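Local coordinates for protein anopheles gambiae adenosine kinase (Anopheles gambiae, PDB 3LOO) that catalyses the phosphorylation of adenosine by ATP, yielding AMP and ADP, as a nucleoside kinase of the pfkB family, at residues Asp35-Val40 with Glu76-Gly81; Gly137-Leu142 with Leu150-Ala155; Arg206-Asn211 with Pro230-Leu235; Lys274-Ile279 with Val286-Ala291. One frame throughout, in Å; residues are numbered along the deposited sequence.

The four contacts divide between two sheets on opposite sides of the chain's centre. Contacts 1 and 2 belong to the small five-stranded sheet, where strand 33-39 bonds to strand 137-144, and both touch one nucleoside half of the bound bis(adenosine)-5'-tetraphosphate. Contacts 3 and 4, centres about 11 Å apart, lie in the large nine-stranded sheet, where strands 234-238 and 276-281 are neighbours. Contact 1 is partly buried, at an edge strand, and its working chemistry is polar; contact 2 is buried and meets the adenine with apolar atoms. Contact 3 is parallel and buried, tied by an aspartate, while contact 4 is an aliphatic hairpin whose only exposed residue is Lys-274.

Contact 1. Residues Asp35-Val40 with Glu76-Gly81; sequences DISAVV and EYIAGG. With B4P (bis(adenosine)-5'-tetraphosphate), chain D.
Asp-35 of one strand and Gly-81, which follows the other in the chain, grip the same ribose hydroxyl of the bound ligand: B4P O2E donates to Asp-35 OD1 at 2.6 Å and accepts from Gly-81 N at 2.8 Å. The neighbouring hydroxyl, B4P O3E, donates to Asp-35 OD2, also at 2.6 Å, so the carboxylate takes both hydroxyls of the diol and its plane is fixed. Asn-313 adds a second hold on OD2. Asp-35 reaches the sugar because CG stands beside its own backbone N (chi1 -70°). Glycine suits position 80 because the side-chain direction at its CA points at Asp-35 OD1; the bare Gly-80 CA comes within 3.8 Å of Asp-35 OD2. Gly-81, with a positive phi, sits at the N-cap of helix 82-94.

Behind the site the strands run antiparallel. Asp-35 N bonds to Ile-78 O at 2.6 Å and Ile-78 N returns to Asp-35 O; Ser-37 and Glu-76 form the next hydrogen-bonded pair. Between them, in the non-hydrogen-bonded pair, Ile-36 and Tyr-77 lie side by side on the face toward helix 64-73, with Ile-36 CG1 at the edge of the Tyr-77 ring, 3.7 Å from CE1. The tyrosine hydroxyl bonds to Tyr-111. On the other face Ser-37 CB meets Ile-78 CD1, a small residue beside a branched one.

Paired acceptors and a backbone N-H recognise a cis-diol, so the site is matched to ribose, and the Gly-80/Gly-81 pair is consistent with the di-glycine hinge on which the lid of ribokinase-like enzymes moves.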
# COMPACT_ATOMS: atom_id res chain seq x y z
N ASP A 35 -4.09 -9.23 9.25
CA ASP A 35 -3.41 -8.59 10.35
C ASP A 35 -3.82 -9.27 11.66
O ASP A 35 -5.02 -9.57 11.88
CB ASP A 35 -3.73 -7.08 10.42
CG ASP A 35 -3.09 -6.27 9.27
OD1 ASP A 35 -2.22 -6.80 8.52
OD2 ASP A 35 -3.44 -5.07 9.14
N ILE A 36 -2.82 -9.49 12.51
CA ILE A 36 -3.03 -9.99 13.86
C ILE A 36 -2.55 -8.90 14.82
O ILE A 36 -1.36 -8.66 15.00
CB ILE A 36 -2.30 -11.34 14.07
CG1 ILE A 36 -2.72 -12.34 13.02
CG2 ILE A 36 -2.55 -11.90 15.46
CD1 ILE A 36 -1.89 -13.60 13.02
N SER A 37 -3.51 -8.25 15.44
CA SER A 37 -3.27 -6.99 16.09
C SER A 37 -3.45 -7.10 17.59
O SER A 37 -4.46 -7.59 18.03
CB SER A 37 -4.27 -5.97 15.56
OG SER A 37 -3.90 -4.68 16.01
N ALA A 38 -2.50 -6.59 18.37
CA ALA A 38 -2.63 -6.63 19.84
C ALA A 38 -1.87 -5.53 20.56
O ALA A 38 -0.90 -4.96 20.04
CB ALA A 38 -2.22 -8.03 20.41
N VAL A 39 -2.33 -5.24 21.77
CA VAL A 39 -1.59 -4.40 22.68
C VAL A 39 -0.57 -5.26 23.40
O VAL A 39 -0.88 -6.32 23.93
CB VAL A 39 -2.54 -3.65 23.65
CG1 VAL A 39 -1.74 -2.97 24.79
CG2 VAL A 39 -3.35 -2.64 22.86
N VAL A 40 0.69 -4.83 23.38
CA VAL A 40 1.72 -5.58 24.06
C VAL A 40 2.67 -4.62 24.72
O VAL A 40 2.59 -3.40 24.49
CB VAL A 40 2.52 -6.50 23.06
CG1 VAL A 40 1.57 -7.30 22.18
CG2 VAL A 40 3.51 -5.70 22.23
N GLU A 76 -6.52 -9.55 17.64
CA GLU A 76 -7.68 -9.38 16.80
C GLU A 76 -7.27 -9.69 15.35
O GLU A 76 -6.14 -9.45 14.94
CB GLU A 76 -8.18 -7.94 16.92
CG GLU A 76 -9.53 -7.72 16.35
CD GLU A 76 -9.98 -6.25 16.34
OE1 GLU A 76 -9.30 -5.40 16.97
OE2 GLU A 76 -11.02 -5.95 15.70
N TYR A 77 -8.19 -10.24 14.59
CA TYR A 77 -7.94 -10.50 13.17
C TYR A 77 -8.51 -9.36 12.33
O TYR A 77 -9.69 -9.05 12.44
CB TYR A 77 -8.60 -11.81 12.75
CG TYR A 77 -7.89 -13.07 13.19
CD1 TYR A 77 -6.48 -13.15 13.20
CD2 TYR A 77 -8.62 -14.22 13.51
CE1 TYR A 77 -5.82 -14.33 13.58
CE2 TYR A 77 -7.96 -15.42 13.89
CZ TYR A 77 -6.57 -15.46 13.91
OH TYR A 77 -5.93 -16.64 14.24
N ILE A 78 -7.69 -8.75 11.48
CA ILE A 78 -8.17 -7.67 10.65
C ILE A 78 -7.65 -7.85 9.26
O ILE A 78 -6.46 -8.10 9.07
CB ILE A 78 -7.78 -6.24 11.19
CG1 ILE A 78 -8.10 -6.12 12.68
CG2 ILE A 78 -8.57 -5.18 10.42
CD1 ILE A 78 -7.33 -4.97 13.43
N ALA A 79 -8.54 -7.76 8.28
CA ALA A 79 -8.10 -7.89 6.87
C ALA A 79 -7.08 -6.81 6.58
O ALA A 79 -7.31 -5.66 6.91
CB ALA A 79 -9.31 -7.76 5.95
N GLY A 80 -5.92 -7.16 6.03
CA GLY A 80 -4.86 -6.17 5.76
C GLY A 80 -4.11 -6.40 4.47
O GLY A 80 -4.67 -6.89 3.49
N GLY A 81 -2.82 -6.07 4.48
CA GLY A 81 -2.09 -5.91 3.23
C GLY A 81 -2.33 -4.49 2.70
O GLY A 81 -3.48 -4.01 2.59
PA B4P D . 0.50 1.19 9.08
O1A B4P D . -0.64 1.18 10.08
O2A B4P D . 1.90 0.92 9.61
O3A B4P D . 0.58 2.69 8.52
PB B4P D . 0.43 3.01 6.96
O1B B4P D . -0.99 2.75 6.47
O2B B4P D . 1.61 2.51 6.15
O3B B4P D . 0.56 4.60 7.43
PG B4P D . 1.68 5.67 6.99
O1G B4P D . 2.81 5.75 7.97
O2G B4P D . 2.09 5.32 5.58
O3G B4P D . 0.90 7.07 6.96
PD B4P D . 0.99 8.36 7.92
O1D B4P D . 1.17 7.89 9.31
O2D B4P D . 1.90 9.42 7.36
O5E B4P D . 0.15 0.22 7.82
C5E B4P D . -0.43 -0.99 8.25
C4E B4P D . -0.61 -2.02 7.16
O4E B4P D . 0.62 -2.38 6.53
C3E B4P D . -1.09 -3.29 7.81
O3E B4P D . -2.49 -3.36 7.49
C2E B4P D . -0.32 -4.40 7.10
O2E B4P D . -1.13 -5.46 6.58
C1E B4P D . 0.46 -3.67 6.00
N9A B4P D . 1.78 -4.30 5.80
C8A B4P D . 2.82 -4.36 6.68
N7A B4P D . 3.83 -5.06 6.08
C5A B4P D . 3.41 -5.48 4.84
C6A B4P D . 3.99 -6.20 3.79
N6A B4P D . 5.25 -6.74 3.85
N1A B4P D . 3.25 -6.43 2.67
C2A B4P D . 2.00 -5.93 2.54
N3A B4P D . 1.43 -5.22 3.53
C4A B4P D . 2.12 -4.98 4.68
O5F B4P D . -0.53 8.85 7.79
C5F B4P D . -1.19 8.93 6.54
C4F B4P D . -2.39 9.86 6.74
O4F B4P D . -3.15 9.50 7.91
C3F B4P D . -1.93 11.28 7.06
O3F B4P D . -1.57 11.94 5.86
C2F B4P D . -3.15 11.86 7.75
O2F B4P D . -4.11 12.31 6.77
C1F B4P D . -3.69 10.67 8.55
N9B B4P D . -3.10 10.75 9.93
C8B B4P D . -2.06 10.03 10.40
N7B B4P D . -1.78 10.37 11.68
C5B B4P D . -2.64 11.33 12.07
C6B B4P D . -2.84 12.07 13.23
N6B B4P D . -2.04 11.85 14.30
N1B B4P D . -3.86 12.99 13.28
C2B B4P D . -4.66 13.22 12.21
N3B B4P D . -4.50 12.53 11.04
C4B B4P D . -3.51 11.59 10.91

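Contact 2. Residues Gly137-Leu142 with Leu150-Ala155. With B4P (bis(adenosine)-5'-tetraphosphate), chain D.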
# COMPACT_ATOMS: atom_id res chain seq x y z
N GLY A 137 -0.67 -15.34 4.27
CA GLY A 137 0.29 -14.52 4.99
C GLY A 137 -0.44 -13.70 6.04
O GLY A 137 -1.65 -13.47 5.95
N THR A 138 0.32 -13.25 7.04
CA THR A 138 -0.22 -12.50 8.14
C THR A 138 0.76 -11.39 8.44
O THR A 138 1.94 -11.44 8.02
CB THR A 138 -0.39 -13.38 9.42
OG1 THR A 138 0.88 -13.92 9.83
CG2 THR A 138 -1.37 -14.52 9.20
N CYS A 139 0.30 -10.40 9.19
CA CYS A 139 1.19 -9.35 9.63
C CYS A 139 0.89 -9.08 11.10
O CYS A 139 -0.24 -8.75 11.44
CB CYS A 139 1.00 -8.05 8.79
SG CYS A 139 2.09 -6.69 9.33
N ALA A 140 1.89 -9.28 11.96
CA ALA A 140 1.80 -8.89 13.36
C ALA A 140 1.76 -7.39 13.42
O ALA A 140 2.61 -6.72 12.81
CB ALA A 140 3.04 -9.43 14.14
N VAL A 141 0.78 -6.84 14.14
CA VAL A 141 0.69 -5.41 14.37
C VAL A 141 0.71 -5.21 15.88
O VAL A 141 -0.30 -5.45 16.56
CB VAL A 141 -0.62 -4.81 13.81
CG1 VAL A 141 -0.72 -3.33 14.16
CG2 VAL A 141 -0.76 -5.03 12.29
N LEU A 142 1.86 -4.83 16.43
CA LEU A 142 2.05 -4.75 17.87
C LEU A 142 1.96 -3.31 18.32
O LEU A 142 2.72 -2.47 17.86
CB LEU A 142 3.41 -5.33 18.26
CG LEU A 142 3.71 -6.71 17.71
CD1 LEU A 142 4.99 -7.26 18.30
CD2 LEU A 142 2.54 -7.63 18.03
N LEU A 150 5.52 -3.71 13.29
CA LEU A 150 4.86 -4.60 12.32
C LEU A 150 5.82 -5.68 11.92
O LEU A 150 7.00 -5.39 11.73
CB LEU A 150 4.45 -3.80 11.07
CG LEU A 150 3.10 -3.09 10.95
CD1 LEU A 150 2.51 -2.59 12.26
CD2 LEU A 150 3.15 -1.95 9.88
N CYS A 151 5.34 -6.90 11.79
CA CYS A 151 6.19 -8.00 11.32
C CYS A 151 5.37 -8.86 10.40
O CYS A 151 4.42 -9.53 10.86
CB CYS A 151 6.80 -8.80 12.50
SG CYS A 151 7.77 -10.21 12.03
N ALA A 152 5.74 -8.82 9.12
CA ALA A 152 4.96 -9.43 8.03
C ALA A 152 5.52 -10.80 7.66
O ALA A 152 6.69 -10.92 7.27
CB ALA A 152 4.94 -8.50 6.76
N ASN A 153 4.68 -11.80 7.83
CA ASN A 153 4.95 -13.17 7.49
C ASN A 153 4.21 -13.40 6.20
O ASN A 153 2.98 -13.66 6.21
CB ASN A 153 4.40 -14.10 8.59
CG ASN A 153 4.48 -15.58 8.21
OD1 ASN A 153 5.36 -16.00 7.46
ND2 ASN A 153 3.53 -16.36 8.71
N LEU A 154 4.94 -13.24 5.09
CA LEU A 154 4.33 -13.19 3.75
C LEU A 154 3.73 -14.52 3.32
O LEU A 154 2.63 -14.56 2.76
CB LEU A 154 5.31 -12.70 2.69
CG LEU A 154 5.78 -11.24 2.78
CD1 LEU A 154 6.60 -10.85 1.57
CD2 LEU A 154 4.55 -10.26 2.92
N ALA A 155 4.48 -15.60 3.57
CA ALA A 155 4.00 -16.98 3.36
C ALA A 155 3.36 -17.13 1.96
O ALA A 155 4.08 -16.96 0.97
CB ALA A 155 3.06 -17.40 4.51
PA B4P D . 0.50 1.19 9.08
O1A B4P D . -0.64 1.18 10.08
O2A B4P D . 1.90 0.92 9.61
O3A B4P D . 0.58 2.69 8.52
PB B4P D . 0.43 3.01 6.96
O1B B4P D . -0.99 2.75 6.47
O2B B4P D . 1.61 2.51 6.15
O3B B4P D . 0.56 4.60 7.43
PG B4P D . 1.68 5.67 6.99
O1G B4P D . 2.81 5.75 7.97
O2G B4P D . 2.09 5.32 5.58
O3G B4P D . 0.90 7.07 6.96
PD B4P D . 0.99 8.36 7.92
O1D B4P D . 1.17 7.89 9.31
O2D B4P D . 1.90 9.42 7.36
O5E B4P D . 0.15 0.22 7.82
C5E B4P D . -0.43 -0.99 8.25
C4E B4P D . -0.61 -2.02 7.16
O4E B4P D . 0.62 -2.38 6.53
C3E B4P D . -1.09 -3.29 7.81
O3E B4P D . -2.49 -3.36 7.49
C2E B4P D . -0.32 -4.40 7.10
O2E B4P D . -1.13 -5.46 6.58
C1E B4P D . 0.46 -3.67 6.00
N9A B4P D . 1.78 -4.30 5.80
C8A B4P D . 2.82 -4.36 6.68
N7A B4P D . 3.83 -5.06 6.08
C5A B4P D . 3.41 -5.48 4.84
C6A B4P D . 3.99 -6.20 3.79
N6A B4P D . 5.25 -6.74 3.85
N1A B4P D . 3.25 -6.43 2.67
C2A B4P D . 2.00 -5.93 2.54
N3A B4P D . 1.43 -5.22 3.53
C4A B4P D . 2.12 -4.98 4.68
O5F B4P D . -0.53 8.85 7.79
C5F B4P D . -1.19 8.93 6.54
C4F B4P D . -2.39 9.86 6.74
O4F B4P D . -3.15 9.50 7.91
C3F B4P D . -1.93 11.28 7.06
O3F B4P D . -1.57 11.94 5.86
C2F B4P D . -3.15 11.86 7.75
O2F B4P D . -4.11 12.31 6.77
C1F B4P D . -3.69 10.67 8.55
N9B B4P D . -3.10 10.75 9.93
C8B B4P D . -2.06 10.03 10.40
N7B B4P D . -1.78 10.37 11.68
C5B B4P D . -2.64 11.33 12.07
C6B B4P D . -2.84 12.07 13.23
N6B B4P D . -2.04 11.85 14.30
N1B B4P D . -3.86 12.99 13.28
C2B B4P D . -4.66 13.22 12.21
N3B B4P D . -4.50 12.53 11.04
C4B B4P D . -3.51 11.59 10.91
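Cys-139, Leu-150 and Ala-152 share one face of two paired strands, and this face lies against one of the ligand's two adenosines and the phosphate next to it. Cys-139 SG approaches C8A of B4P at 3.6 Å, put there by a first torsion of 179° that carries the sulfur away from its own backbone N. Ala-152 CB meets the amino nitrogen N6A of B4P at 3.4 Å; a methyl is small enough for the base to come this near. Leu-154 CD2 reaches N6A as well.

Leu-150 links ligand and sheet: its CD2 comes to 3.1 Å from the phosphate oxygen O2A of B4P. Behind it, Leu-150 CG touches Cys-139 SG at 4.1 Å, while CD1 packs on Val-141 CG1 at 3.8 Å, the two side chains pointing the same way. The strands form a beta hairpin within the small sheet, the lid of the ribokinase-like fold.

Its backbone ladder joins Thr-138 with Asn-153 and Ala-140 with Cys-151, two bonds to each pair. Ala-140 CB and Cys-151 CB meet on the far face, at 4.2 Å, and Tyr-66 of helix 64-73 gives its hydroxyl to Cys-151 O. On this face too, Thr-138 OG1 is buried without a polar partner, 3.7 Å from Asn-153 CB.

Contact 3. Residues Arg206-Asn211 with Pro230-Leu235; sequences RMFMMN and PYVDVL
Neighbouring parallel strands of the large sheet meet here, 207-211 and 234-238, joined through helices 216-220 and 222-228 in a beta-alpha-beta crossover. Asp-233, just ahead of the second strand, makes the junction. Its OD1 accepts Phe-208 N at 2.9 Å through the lone pair facing away from the other oxygen, in a nearly straight bond (169°), so a side chain serves where a backbone carbonyl otherwise would. Phe-208 O answers by accepting Asp-233 N at 2.7 Å and, weakly, Val-234 N at 3.4 Å. A short acid suits the place: one residue bonds the same partner through both backbone and carboxylate, while OD2 forms a salt bridge with Lys-268. Regular parallel pairing then follows, with Met-210 N bonding to Val-234 O at 3.0 Å.

The apolar side chains divide between the faces of the sheet. Val-234 meets two methionines on the side of helix 315-328: CB lies 3.6 Å from Met-209 CG, and CG2 is tight against Met-207 CE at 3.4 Å, the bend at Met-207 chi3 bringing that methyl round. On the other face, Met-210 CG packs on Val-232 CG2 at 3.7 Å, its chain crossing the valine at about a right angle; a chi1 of 62° holds CG between backbone N and carbonyl carbon. Val-232 CG2 also touches the edge of the Phe-208 ring, in its plane. Flexible methionines can shape themselves against the rigid branched valines, as befits the interior of a layered alpha/beta domain of the ribokinase-like fold.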
# COMPACT_ATOMS: atom_id res chain seq x y z
N ARG A 206 -0.92 4.82 -19.79
CA ARG A 206 -1.74 4.71 -18.57
C ARG A 206 -0.96 5.03 -17.27
O ARG A 206 0.27 4.99 -17.25
CB ARG A 206 -2.42 3.33 -18.52
CG ARG A 206 -3.43 3.12 -19.72
CD ARG A 206 -3.95 1.70 -19.79
NE ARG A 206 -2.95 0.75 -20.23
CZ ARG A 206 -3.07 -0.57 -20.16
NH1 ARG A 206 -4.17 -1.15 -19.64
NH2 ARG A 206 -2.08 -1.33 -20.63
N MET A 207 -1.67 5.37 -16.21
CA MET A 207 -1.01 5.72 -14.95
C MET A 207 -0.51 4.50 -14.17
O MET A 207 -1.24 3.52 -13.99
CB MET A 207 -1.91 6.59 -14.08
CG MET A 207 -1.91 8.06 -14.50
SD MET A 207 -3.07 8.98 -13.48
CE MET A 207 -1.96 9.45 -12.15
N PHE A 208 0.75 4.56 -13.77
CA PHE A 208 1.36 3.53 -12.88
C PHE A 208 1.78 4.29 -11.62
O PHE A 208 2.43 5.36 -11.67
CB PHE A 208 2.49 2.75 -13.54
CG PHE A 208 3.08 1.68 -12.65
CD1 PHE A 208 2.55 0.41 -12.64
CD2 PHE A 208 4.13 2.00 -11.75
CE1 PHE A 208 3.06 -0.56 -11.79
CE2 PHE A 208 4.63 1.03 -10.87
CZ PHE A 208 4.08 -0.26 -10.90
N MET A 209 1.34 3.77 -10.49
CA MET A 209 1.51 4.43 -9.22
C MET A 209 2.06 3.39 -8.24
O MET A 209 1.79 2.18 -8.36
CB MET A 209 0.16 5.00 -8.75
CG MET A 209 -0.49 5.98 -9.79
SD MET A 209 -2.16 6.44 -9.36
CE MET A 209 -3.04 5.03 -10.03
N MET A 210 2.82 3.85 -7.26
CA MET A 210 3.37 2.93 -6.27
C MET A 210 3.62 3.63 -4.95
O MET A 210 3.55 4.84 -4.85
CB MET A 210 4.64 2.22 -6.78
CG MET A 210 5.83 3.13 -7.13
SD MET A 210 7.44 2.26 -7.10
CE MET A 210 7.71 2.14 -5.32
N ASN A 211 3.89 2.82 -3.94
CA ASN A 211 4.08 3.34 -2.61
C ASN A 211 5.48 2.92 -2.17
O ASN A 211 5.91 1.78 -2.49
CB ASN A 211 3.08 2.66 -1.69
CG ASN A 211 2.81 3.44 -0.47
OD1 ASN A 211 3.71 3.66 0.36
ND2 ASN A 211 1.57 3.93 -0.34
N PRO A 230 11.38 5.28 -13.81
CA PRO A 230 11.00 6.01 -15.04
C PRO A 230 9.52 5.83 -15.40
O PRO A 230 8.93 6.66 -16.07
CB PRO A 230 11.89 5.33 -16.13
CG PRO A 230 13.19 4.95 -15.31
CD PRO A 230 12.54 4.37 -14.04
N TYR A 231 8.93 4.73 -14.95
CA TYR A 231 7.57 4.38 -15.30
C TYR A 231 6.60 4.73 -14.19
O TYR A 231 5.42 4.40 -14.27
CB TYR A 231 7.49 2.89 -15.57
CG TYR A 231 8.58 2.40 -16.47
CD1 TYR A 231 8.51 2.58 -17.87
CD2 TYR A 231 9.73 1.80 -15.95
CE1 TYR A 231 9.53 2.14 -18.71
CE2 TYR A 231 10.77 1.38 -16.78
CZ TYR A 231 10.66 1.55 -18.15
OH TYR A 231 11.67 1.08 -18.97
N VAL A 232 7.09 5.38 -13.16
CA VAL A 232 6.20 5.78 -12.04
C VAL A 232 5.62 7.15 -12.27
O VAL A 232 6.37 8.13 -12.34
CB VAL A 232 6.92 5.67 -10.69
CG1 VAL A 232 6.10 6.27 -9.59
CG2 VAL A 232 7.21 4.16 -10.40
N ASP A 233 4.28 7.24 -12.38
CA ASP A 233 3.59 8.53 -12.54
C ASP A 233 3.31 9.20 -11.21
O ASP A 233 3.29 10.42 -11.13
CB ASP A 233 2.25 8.36 -13.31
CG ASP A 233 2.48 7.90 -14.72
OD1 ASP A 233 2.26 6.70 -14.99
OD2 ASP A 233 2.97 8.71 -15.52
N VAL A 234 2.99 8.40 -10.20
CA VAL A 234 2.70 8.90 -8.83
C VAL A 234 3.44 7.99 -7.82
O VAL A 234 3.29 6.76 -7.84
CB VAL A 234 1.18 8.94 -8.47
CG1 VAL A 234 0.96 9.64 -7.12
CG2 VAL A 234 0.29 9.66 -9.56
N LEU A 235 4.22 8.61 -6.93
CA LEU A 235 4.86 7.91 -5.83
C LEU A 235 4.30 8.45 -4.49
O LEU A 235 4.35 9.65 -4.25
CB LEU A 235 6.37 8.13 -5.87
CG LEU A 235 7.17 7.54 -4.69
CD1 LEU A 235 6.93 6.04 -4.60
CD2 LEU A 235 8.70 7.87 -4.73
O HOH W 1 1.73 7.43 -17.76

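Contact 4. Residues Lys274-Ile279 with Val286-Ala291; sequences KRIVII and VLLIEA
Ile-289 and Val-277 face each other as a hydrogen-bonded pair in the beta hairpin of strands 276-281 and 284-290, near one edge of the large sheet. From the backbone outward, Ile-289 CB stands 3.8 Å from Val-277 O, the carbonyl that also accepts Ile-289 N. CG1 lies beside the backbone N (chi1 -52°) and keeps near that oxygen. CD1 then turns back toward it, 3.5 Å from Val-277 O, and also touches Ile-279 CD1 at 3.9 Å. Chi2 is 98°, off the usual staggered values, and this rotation brings the methyl toward the carbonyl. Beta-branched residues favour extended backbone, and helix 256-264 covers this face at Val-277 and Leu-287.

The opposite face turns to helices 315-328 and 333-350. Ile-278 CG2 meets Val-286 CG1 at 3.6 Å, the two crossing at a slant; Val-286 also touches the bound dinucleotide. Ile-276 spreads its two branches: CD1 rests on the aliphatic CG of Glu-290 at 3.5 Å, while CG2 is tight against Leu-288 CD1 at 3.3 Å. Polar character returns where the hairpin runs out. Arg-275 turns its guanidinium away to the carbonyls of Leu-266, Ala-264, Phe-229 and Val-232, and its own carbonyl O receives Ala-291 N at 2.9 Å, nearly straight at 173°.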
# COMPACT_ATOMS: atom_id res chain seq x y z
N LYS A 274 3.74 14.56 -16.17
CA LYS A 274 4.73 14.93 -15.17
C LYS A 274 4.54 14.13 -13.87
O LYS A 274 3.42 14.02 -13.36
CB LYS A 274 4.63 16.42 -14.85
CG LYS A 274 4.86 17.34 -16.08
CD LYS A 274 5.12 18.73 -15.65
CE LYS A 274 6.20 19.40 -16.50
NZ LYS A 274 5.61 20.50 -17.30
N ARG A 275 5.64 13.60 -13.34
CA ARG A 275 5.57 12.82 -12.10
C ARG A 275 5.10 13.66 -10.93
O ARG A 275 5.49 14.82 -10.77
CB ARG A 275 6.93 12.20 -11.75
CG ARG A 275 6.91 11.27 -10.52
CD ARG A 275 8.28 10.60 -10.32
NE ARG A 275 8.71 9.75 -11.44
CZ ARG A 275 9.68 10.07 -12.31
NH1 ARG A 275 10.29 11.25 -12.26
NH2 ARG A 275 10.04 9.20 -13.25
N ILE A 276 4.30 13.01 -10.11
CA ILE A 276 3.81 13.53 -8.82
C ILE A 276 4.43 12.71 -7.70
O ILE A 276 4.49 11.46 -7.80
CB ILE A 276 2.27 13.38 -8.77
CG1 ILE A 276 1.66 14.26 -9.86
CG2 ILE A 276 1.73 13.86 -7.47
CD1 ILE A 276 2.06 15.68 -9.72
N VAL A 277 4.94 13.38 -6.68
CA VAL A 277 5.38 12.70 -5.45
C VAL A 277 4.54 13.23 -4.29
O VAL A 277 4.41 14.44 -4.14
CB VAL A 277 6.90 12.89 -5.21
CG1 VAL A 277 7.34 12.17 -3.92
CG2 VAL A 277 7.71 12.43 -6.45
N ILE A 278 3.95 12.33 -3.52
CA ILE A 278 3.08 12.72 -2.35
C ILE A 278 3.67 12.15 -1.06
O ILE A 278 3.85 10.93 -0.96
CB ILE A 278 1.60 12.31 -2.57
CG1 ILE A 278 1.01 13.11 -3.75
CG2 ILE A 278 0.75 12.55 -1.31
CD1 ILE A 278 -0.31 12.54 -4.29
N ILE A 279 3.99 13.01 -0.10
CA ILE A 279 4.60 12.58 1.17
C ILE A 279 3.69 12.93 2.31
O ILE A 279 3.38 14.11 2.52
CB ILE A 279 5.99 13.22 1.37
CG1 ILE A 279 6.88 12.83 0.18
CG2 ILE A 279 6.61 12.74 2.71
CD1 ILE A 279 8.13 13.59 0.07
N VAL A 286 0.17 16.99 4.45
CA VAL A 286 0.55 16.16 3.32
C VAL A 286 1.25 17.07 2.30
O VAL A 286 0.77 18.18 2.02
CB VAL A 286 -0.69 15.48 2.69
CG1 VAL A 286 -0.27 14.67 1.48
CG2 VAL A 286 -1.38 14.56 3.72
N LEU A 287 2.37 16.60 1.73
CA LEU A 287 3.13 17.40 0.78
C LEU A 287 2.96 16.86 -0.64
O LEU A 287 3.08 15.66 -0.87
CB LEU A 287 4.62 17.42 1.12
CG LEU A 287 5.03 17.65 2.57
CD1 LEU A 287 6.53 17.36 2.70
CD2 LEU A 287 4.64 19.09 3.03
N LEU A 288 2.68 17.77 -1.57
CA LEU A 288 2.54 17.45 -2.99
C LEU A 288 3.68 18.09 -3.75
O LEU A 288 3.86 19.33 -3.72
CB LEU A 288 1.19 17.97 -3.56
CG LEU A 288 1.06 18.04 -5.10
CD1 LEU A 288 1.20 16.67 -5.73
CD2 LEU A 288 -0.28 18.69 -5.50
N ILE A 289 4.43 17.26 -4.47
CA ILE A 289 5.49 17.73 -5.33
C ILE A 289 5.20 17.31 -6.76
O ILE A 289 4.96 16.12 -7.01
CB ILE A 289 6.89 17.16 -4.89
CG1 ILE A 289 7.16 17.42 -3.40
CG2 ILE A 289 8.01 17.76 -5.77
CD1 ILE A 289 6.85 16.22 -2.45
N GLU A 290 5.22 18.27 -7.68
CA GLU A 290 5.07 17.99 -9.10
C GLU A 290 6.34 18.32 -9.83
O GLU A 290 6.90 19.40 -9.64
CB GLU A 290 3.93 18.81 -9.74
CG GLU A 290 3.70 18.39 -11.22
CD GLU A 290 2.63 19.23 -11.95
OE1 GLU A 290 2.83 20.45 -12.14
OE2 GLU A 290 1.61 18.63 -12.34
N ALA A 291 6.76 17.42 -10.70
CA ALA A 291 7.92 17.70 -11.53
C ALA A 291 7.69 19.01 -12.30
O ALA A 291 6.55 19.34 -12.67
CB ALA A 291 8.16 16.56 -12.48